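Long-range contacts in high-affinity zinc uptake system protein znuA (Streptococcus suis, PDB 3MFQ), which binds zinc and probably delivers it, as a TroA-type solute-binding protein, to a metal uptake transporter of the cell membrane: residues R30-I34 / S51-K55; V79-F85 / S114-A119; G248-F252 / H272-M277. All coordinates share one frame; numbering follows the deposited sequence.

Contact 1 (R30-I34 / S51-K55); sequences RDLLI and SKLQK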
# COMPACT_ATOMS: atom_id res chain seq x y z
N ARG A 30 17.16 -0.92 12.08
CA ARG A 30 16.12 -0.21 11.34
C ARG A 30 15.51 1.02 12.05
O ARG A 30 15.15 0.97 13.23
CB ARG A 30 15.03 -1.20 10.87
CG ARG A 30 15.54 -2.17 9.78
CD ARG A 30 14.53 -3.24 9.38
NE ARG A 30 14.47 -4.32 10.36
CZ ARG A 30 13.75 -4.27 11.47
NH1 ARG A 30 13.02 -3.20 11.73
NH2 ARG A 30 13.74 -5.29 12.31
N ASP A 31 15.43 2.12 11.31
CA ASP A 31 14.87 3.37 11.83
C ASP A 31 13.58 3.73 11.11
O ASP A 31 13.59 4.48 10.14
CB ASP A 31 15.89 4.50 11.68
CG ASP A 31 16.35 5.04 13.01
OD1 ASP A 31 15.62 5.85 13.61
OD2 ASP A 31 17.45 4.65 13.46
N LEU A 32 12.47 3.19 11.60
CA LEU A 32 11.18 3.49 11.01
C LEU A 32 10.77 4.92 11.33
O LEU A 32 10.77 5.33 12.49
CB LEU A 32 10.11 2.52 11.51
CG LEU A 32 8.70 2.81 11.00
CD1 LEU A 32 8.69 2.96 9.49
CD2 LEU A 32 7.73 1.73 11.45
N LEU A 33 10.42 5.67 10.29
CA LEU A 33 10.05 7.07 10.46
C LEU A 33 8.55 7.21 10.65
O LEU A 33 8.09 7.78 11.65
CB LEU A 33 10.49 7.89 9.24
CG LEU A 33 11.93 7.63 8.78
CD1 LEU A 33 12.36 8.71 7.81
CD2 LEU A 33 12.87 7.58 9.97
N ILE A 34 7.78 6.70 9.70
CA ILE A 34 6.33 6.77 9.75
C ILE A 34 5.75 5.55 10.46
O ILE A 34 5.79 4.44 9.92
CB ILE A 34 5.73 6.89 8.34
CG1 ILE A 34 6.42 8.02 7.56
CG2 ILE A 34 4.23 7.13 8.42
CD1 ILE A 34 5.90 8.20 6.16
N SER A 51 16.75 14.20 11.23
CA SER A 51 17.91 13.72 11.96
C SER A 51 18.16 12.24 11.66
O SER A 51 19.28 11.85 11.35
CB SER A 51 17.72 13.92 13.46
OG SER A 51 18.82 13.40 14.20
N LYS A 52 17.10 11.44 11.74
CA LYS A 52 17.18 10.02 11.44
C LYS A 52 17.74 9.77 10.04
O LYS A 52 18.56 8.88 9.84
CB LYS A 52 15.79 9.39 11.55
CG LYS A 52 15.19 9.45 12.95
CD LYS A 52 13.67 9.44 12.87
CE LYS A 52 13.03 9.25 14.24
NZ LYS A 52 13.09 7.83 14.69
N LEU A 53 17.30 10.58 9.08
CA LEU A 53 17.77 10.46 7.71
C LEU A 53 19.26 10.78 7.63
O LEU A 53 20.01 10.11 6.92
CB LEU A 53 17.01 11.42 6.80
CG LEU A 53 15.50 11.23 6.70
CD1 LEU A 53 14.88 12.30 5.82
CD2 LEU A 53 15.18 9.84 6.17
N GLN A 54 19.66 11.80 8.38
CA GLN A 54 21.04 12.27 8.36
C GLN A 54 21.98 11.27 9.02
O GLN A 54 23.06 11.00 8.51
CB GLN A 54 21.12 13.63 9.08
CG GLN A 54 22.08 14.62 8.44
CD GLN A 54 23.51 14.42 8.89
OE1 GLN A 54 24.45 14.78 8.18
NE2 GLN A 54 23.69 13.84 10.07
N LYS A 55 21.55 10.71 10.15
CA LYS A 55 22.35 9.75 10.90
C LYS A 55 22.40 8.40 10.22
O LYS A 55 23.22 7.55 10.56
CB LYS A 55 21.80 9.58 12.32
CG LYS A 55 21.79 10.84 13.17
CD LYS A 55 21.16 10.57 14.53
CE LYS A 55 21.18 11.80 15.42
NZ LYS A 55 20.49 11.56 16.72
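The polar part of this contact is a single salt bridge between Asp31 and Lys52. Lys52 NZ lies 3.4 Å from Asp31 OD1, and the hydrogen bond within the pair is weak. The lysine chain runs extended from the helix as far as CE. It then bends at its last torsion (chi4 -77°), which brings the ammonium group round toward the Asp31 carboxylate. The other carboxylate oxygen, OD2, has its own salt bridge with Arg8 on the neighbouring strand. Asp31 is therefore held between two basic groups, which would probably keep it ionised.

The apolar part centres on Leu33, whose two methyls have different partners. Leu33 CD2 lies 3.5 Å from Lys52 CD. Here the leucine branch and the lysine chain run alongside in opposite senses. Leu33 CD1 lies 3.5 Å from Leu53 CD2, and the Leu53 branch lies across that of Leu33. Lys52 thus has two roles: its methylenes pack on Leu33 and its ammonium group reaches Asp31.

Asp31 and Leu33 also make backbone hydrogen bonds with the strand 8-11, including bonds to Val11. The contact joins the outermost strand 29-32 of a four-stranded parallel sheet, and the chain that follows it, to the helix 47-55. Such helix-on-strand packing is characteristic of an alpha/beta lobe with a parallel sheet.

Contact 2 (V79-F85 / S114-A119); sequences VAVSKNF and SAVAVA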
# COMPACT_ATOMS: atom_id res chain seq x y z
N VAL A 79 17.25 6.13 -1.22
CA VAL A 79 17.07 5.32 -2.42
C VAL A 79 15.63 4.82 -2.51
O VAL A 79 15.16 4.10 -1.63
CB VAL A 79 18.00 4.10 -2.42
CG1 VAL A 79 17.63 3.14 -3.55
CG2 VAL A 79 19.45 4.53 -2.53
N ALA A 80 14.94 5.21 -3.57
CA ALA A 80 13.58 4.74 -3.80
C ALA A 80 13.64 3.31 -4.31
O ALA A 80 14.34 3.01 -5.28
CB ALA A 80 12.87 5.64 -4.79
N VAL A 81 12.90 2.42 -3.66
CA VAL A 81 12.89 1.02 -4.04
C VAL A 81 12.20 0.83 -5.38
O VAL A 81 12.16 -0.27 -5.93
CB VAL A 81 12.20 0.16 -2.99
CG1 VAL A 81 13.00 0.15 -1.70
CG2 VAL A 81 10.79 0.67 -2.74
N SER A 82 11.66 1.93 -5.91
CA SER A 82 10.97 1.91 -7.19
C SER A 82 11.81 2.55 -8.29
O SER A 82 11.27 3.01 -9.30
CB SER A 82 9.63 2.64 -7.07
OG SER A 82 9.84 4.01 -6.75
N LYS A 83 13.12 2.59 -8.09
CA LYS A 83 14.00 3.27 -9.03
C LYS A 83 14.08 2.54 -10.37
O LYS A 83 14.40 3.14 -11.40
CB LYS A 83 15.39 3.44 -8.43
CG LYS A 83 15.94 2.18 -7.78
CD LYS A 83 17.37 2.39 -7.34
CE LYS A 83 18.28 2.66 -8.52
NZ LYS A 83 19.71 2.71 -8.12
N ASN A 84 13.78 1.24 -10.36
CA ASN A 84 13.88 0.42 -11.56
C ASN A 84 12.61 0.36 -12.40
O ASN A 84 12.64 -0.06 -13.55
CB ASN A 84 14.34 -1.00 -11.22
CG ASN A 84 15.83 -1.17 -11.32
OD1 ASN A 84 16.59 -0.20 -11.20
ND2 ASN A 84 16.27 -2.40 -11.54
N PHE A 85 11.50 0.78 -11.82
CA PHE A 85 10.23 0.77 -12.53
C PHE A 85 10.36 1.45 -13.89
O PHE A 85 11.18 2.35 -14.06
CB PHE A 85 9.14 1.46 -11.71
CG PHE A 85 8.77 0.73 -10.45
CD1 PHE A 85 9.41 -0.44 -10.09
CD2 PHE A 85 7.77 1.22 -9.62
CE1 PHE A 85 9.07 -1.11 -8.94
CE2 PHE A 85 7.43 0.55 -8.46
CZ PHE A 85 8.08 -0.61 -8.12
N SER A 114 10.07 -6.37 -7.53
CA SER A 114 11.07 -5.47 -8.08
C SER A 114 11.68 -4.63 -6.97
O SER A 114 12.90 -4.55 -6.84
CB SER A 114 10.45 -4.56 -9.14
OG SER A 114 11.41 -3.65 -9.67
N ALA A 115 10.82 -4.02 -6.16
CA ALA A 115 11.27 -3.22 -5.03
C ALA A 115 12.18 -4.04 -4.11
O ALA A 115 13.24 -3.57 -3.70
CB ALA A 115 10.07 -2.70 -4.25
N VAL A 116 11.74 -5.25 -3.81
CA VAL A 116 12.52 -6.18 -2.99
C VAL A 116 13.93 -6.32 -3.53
O VAL A 116 14.89 -6.40 -2.76
CB VAL A 116 11.86 -7.57 -2.95
CG1 VAL A 116 12.85 -8.62 -2.49
CG2 VAL A 116 10.62 -7.54 -2.07
N ALA A 117 14.06 -6.35 -4.85
CA ALA A 117 15.36 -6.51 -5.50
C ALA A 117 16.27 -5.33 -5.22
O ALA A 117 17.43 -5.50 -4.84
CB ALA A 117 15.18 -6.71 -6.99
N VAL A 118 15.75 -4.12 -5.43
CA VAL A 118 16.50 -2.90 -5.16
C VAL A 118 16.97 -2.88 -3.70
O VAL A 118 18.13 -2.59 -3.42
CB VAL A 118 15.67 -1.64 -5.44
CG1 VAL A 118 16.44 -0.39 -5.07
CG2 VAL A 118 15.26 -1.60 -6.91
N ALA A 119 16.05 -3.18 -2.79
CA ALA A 119 16.36 -3.21 -1.37
C ALA A 119 17.47 -4.21 -1.07
O ALA A 119 18.38 -3.92 -0.29
CB ALA A 119 15.12 -3.56 -0.57
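Val118 and Val81 carry most of the apolar contact. Val118 points from the helix at the turn that follows strand 79-80. Val118 CG1 lies anti to the backbone N (chi1 176°) and reaches Lys83 CD at 3.7 Å. Lys83 adds its methylenes to the apolar patch in this way. Val118 CG1 also meets Val79 CG1 at 4.0 Å. The other methyl of Val118, CG2, lies against the carbonyl oxygen of Val81. Val81 also packs on Ala115, one helical turn before Val118: Val81 CG2 is 3.8 Å from Ala115 CB. The small alanine lets the backbones come close, with the CA atoms of Val81 and Ala115 4.6 Å apart.

No conventional hydrogen bond joins the two segments. The polar contact is a CA-H...O approach, with Ala115 CA 3.2 Å from Val81 O and an angle of 155° at the hydrogen.

The Phe85 ring contributes by its edge. Ser114 OG lies in the ring plane, 3.5 Å from Phe85 CE1. Ser82 CB, from the same segment as the ring, sits over one face. Phe105 meets the Phe85 ring edge-to-face.

Residues 80-83 form a type I beta turn, which leads the chain from the end of the strand along the helix. Met19 of helix 14-24 touches both Val81 and Ala119. The contact thus packs helix 109-123 against the edge strand of the parallel sheet and the turn beyond it, in the layered manner of an alpha/beta fold.

Contact 3 (G248-F252 / H272-M277); sequences GKELF and HNVKLM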
# COMPACT_ATOMS: atom_id res chain seq x y z
N GLY A 248 -11.43 -5.00 13.43
CA GLY A 248 -10.44 -5.84 12.78
C GLY A 248 -10.82 -6.04 11.33
O GLY A 248 -10.18 -6.79 10.60
N LYS A 249 -11.88 -5.35 10.91
CA LYS A 249 -12.35 -5.42 9.54
C LYS A 249 -11.92 -4.18 8.77
O LYS A 249 -12.74 -3.34 8.42
CB LYS A 249 -13.87 -5.53 9.50
CG LYS A 249 -14.43 -6.69 10.28
CD LYS A 249 -15.94 -6.60 10.32
CE LYS A 249 -16.54 -7.80 11.04
NZ LYS A 249 -18.02 -7.69 11.11
N GLU A 250 -10.62 -4.09 8.51
CA GLU A 250 -10.08 -2.95 7.79
C GLU A 250 -9.06 -3.39 6.76
O GLU A 250 -8.24 -4.28 7.02
CB GLU A 250 -9.43 -1.96 8.77
CG GLU A 250 -10.41 -1.18 9.63
CD GLU A 250 -9.70 -0.26 10.59
OE1 GLU A 250 -8.54 -0.55 10.94
OE2 GLU A 250 -10.31 0.76 11.00
N LEU A 251 -9.12 -2.78 5.58
CA LEU A 251 -8.12 -3.00 4.56
C LEU A 251 -6.91 -2.13 4.86
O LEU A 251 -7.05 -1.01 5.36
CB LEU A 251 -8.67 -2.65 3.18
CG LEU A 251 -9.81 -3.50 2.62
CD1 LEU A 251 -10.30 -2.93 1.29
CD2 LEU A 251 -9.37 -4.94 2.45
N PHE A 252 -5.72 -2.64 4.57
CA PHE A 252 -4.51 -1.85 4.70
C PHE A 252 -4.10 -1.36 3.32
O PHE A 252 -3.86 -2.16 2.42
CB PHE A 252 -3.38 -2.67 5.31
CG PHE A 252 -3.75 -3.35 6.59
CD1 PHE A 252 -3.82 -2.64 7.78
CD2 PHE A 252 -4.00 -4.71 6.62
CE1 PHE A 252 -4.15 -3.27 8.96
CE2 PHE A 252 -4.33 -5.35 7.80
CZ PHE A 252 -4.41 -4.62 8.97
N HIS A 272 -4.74 -10.91 4.64
CA HIS A 272 -5.81 -10.27 5.41
C HIS A 272 -6.75 -9.49 4.50
O HIS A 272 -7.97 -9.63 4.57
CB HIS A 272 -5.21 -9.34 6.46
CG HIS A 272 -6.22 -8.46 7.13
ND1 HIS A 272 -6.83 -8.80 8.32
CD2 HIS A 272 -6.73 -7.25 6.77
CE1 HIS A 272 -7.67 -7.84 8.67
NE2 HIS A 272 -7.63 -6.89 7.75
N ASN A 273 -6.17 -8.66 3.64
CA ASN A 273 -6.96 -7.88 2.69
C ASN A 273 -7.79 -8.79 1.79
O ASN A 273 -8.99 -8.58 1.63
CB ASN A 273 -6.06 -6.97 1.85
CG ASN A 273 -5.59 -5.75 2.62
OD1 ASN A 273 -5.91 -5.58 3.80
ND2 ASN A 273 -4.84 -4.88 1.95
N VAL A 274 -7.14 -9.79 1.21
CA VAL A 274 -7.80 -10.70 0.29
C VAL A 274 -8.96 -11.47 0.92
O VAL A 274 -10.08 -11.45 0.40
CB VAL A 274 -6.80 -11.71 -0.31
CG1 VAL A 274 -7.54 -12.83 -1.01
CG2 VAL A 274 -5.87 -11.00 -1.27
N LYS A 275 -8.71 -12.13 2.04
CA LYS A 275 -9.76 -12.87 2.74
C LYS A 275 -10.96 -11.97 3.02
O LYS A 275 -12.11 -12.38 2.91
CB LYS A 275 -9.24 -13.46 4.06
CG LYS A 275 -8.25 -14.61 3.92
CD LYS A 275 -8.00 -15.27 5.27
CE LYS A 275 -6.92 -16.34 5.18
NZ LYS A 275 -6.75 -17.07 6.48
N LEU A 276 -10.67 -10.73 3.40
CA LEU A 276 -11.71 -9.77 3.75
C LEU A 276 -12.63 -9.51 2.57
O LEU A 276 -13.85 -9.45 2.71
CB LEU A 276 -11.08 -8.46 4.23
CG LEU A 276 -12.02 -7.44 4.87
CD1 LEU A 276 -12.70 -8.04 6.09
CD2 LEU A 276 -11.25 -6.18 5.25
N MET A 277 -12.03 -9.36 1.39
CA MET A 277 -12.79 -9.08 0.18
C MET A 277 -13.70 -10.24 -0.19
O MET A 277 -14.87 -10.05 -0.52
CB MET A 277 -11.85 -8.76 -0.97
CG MET A 277 -10.91 -7.60 -0.70
SD MET A 277 -9.82 -7.26 -2.09
CE MET A 277 -8.84 -5.93 -1.42
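His272 NE2 donates to Glu250 O at 2.8 Å, the shortest hydrogen bond of this contact. The bond is somewhat bent, with an N-H...O angle of 143°. The carbonyl oxygen lies near the imidazole plane, while the nitrogen is tilted from the carbonyl plane. Gly248 O also sits at the ring edge, 3.3 Å from His272 CE1. The imidazole is placed there by a first torsion that sets CG anti to the backbone N (chi1 170°).

Asn273 makes two bonds to one residue. Asn273 OD1 accepts from Phe252 N at 3.0 Å, and this bond is nearly straight. Asn273 ND2 donates to Phe252 O at 2.9 Å, with that oxygen close to the amide plane. The side-chain amide thus pairs with both polar backbone atoms of Phe252, and this should fix its rotation.

Phe252 CE2 lies over one face of the imidazole. The Phe252 and His272 rings are oblique, with centroids 4.8 Å apart and planes at 44°. In the apolar part, Leu251 CD2 meets Leu276 CD2 at 3.6 Å and Met277 CE at 4.0 Å. Phe217 of strand 215-217 touches both leucines.

Residues 248-252 have no regular secondary structure, although Leu251 has backbone bonds to Thr218 and Ser220. Helix side chains supply the partners for Glu250 O and for the NH and CO of Phe252. The chemistry implies a loop pinned to helix 266-281 through its main chain. Asp254, two residues on, is a zinc ligand, so this anchoring probably helps to place that part of the loop.

How the contacts relate
The contacts follow one another along the chain, each closing before the next opens. Contacts 1 and 2 reach the same four-stranded parallel sheet, with centres about 19 Å apart, and do not touch. Helix 47-55 lies over one face of the sheet at outermost strand 29-32, and helix 109-123 over the opposite face at outermost strand 79-80. Contact 3 involves helix 266-281 instead. Its centre lies about 29 Å from that of contact 1 and about 26 Å from that of contact 2, across the chain's centre from contact 2. The zinc ligands His41, His104, His170 and Asp254 are likewise spread along the chain, consistent with a metal site between two lobes.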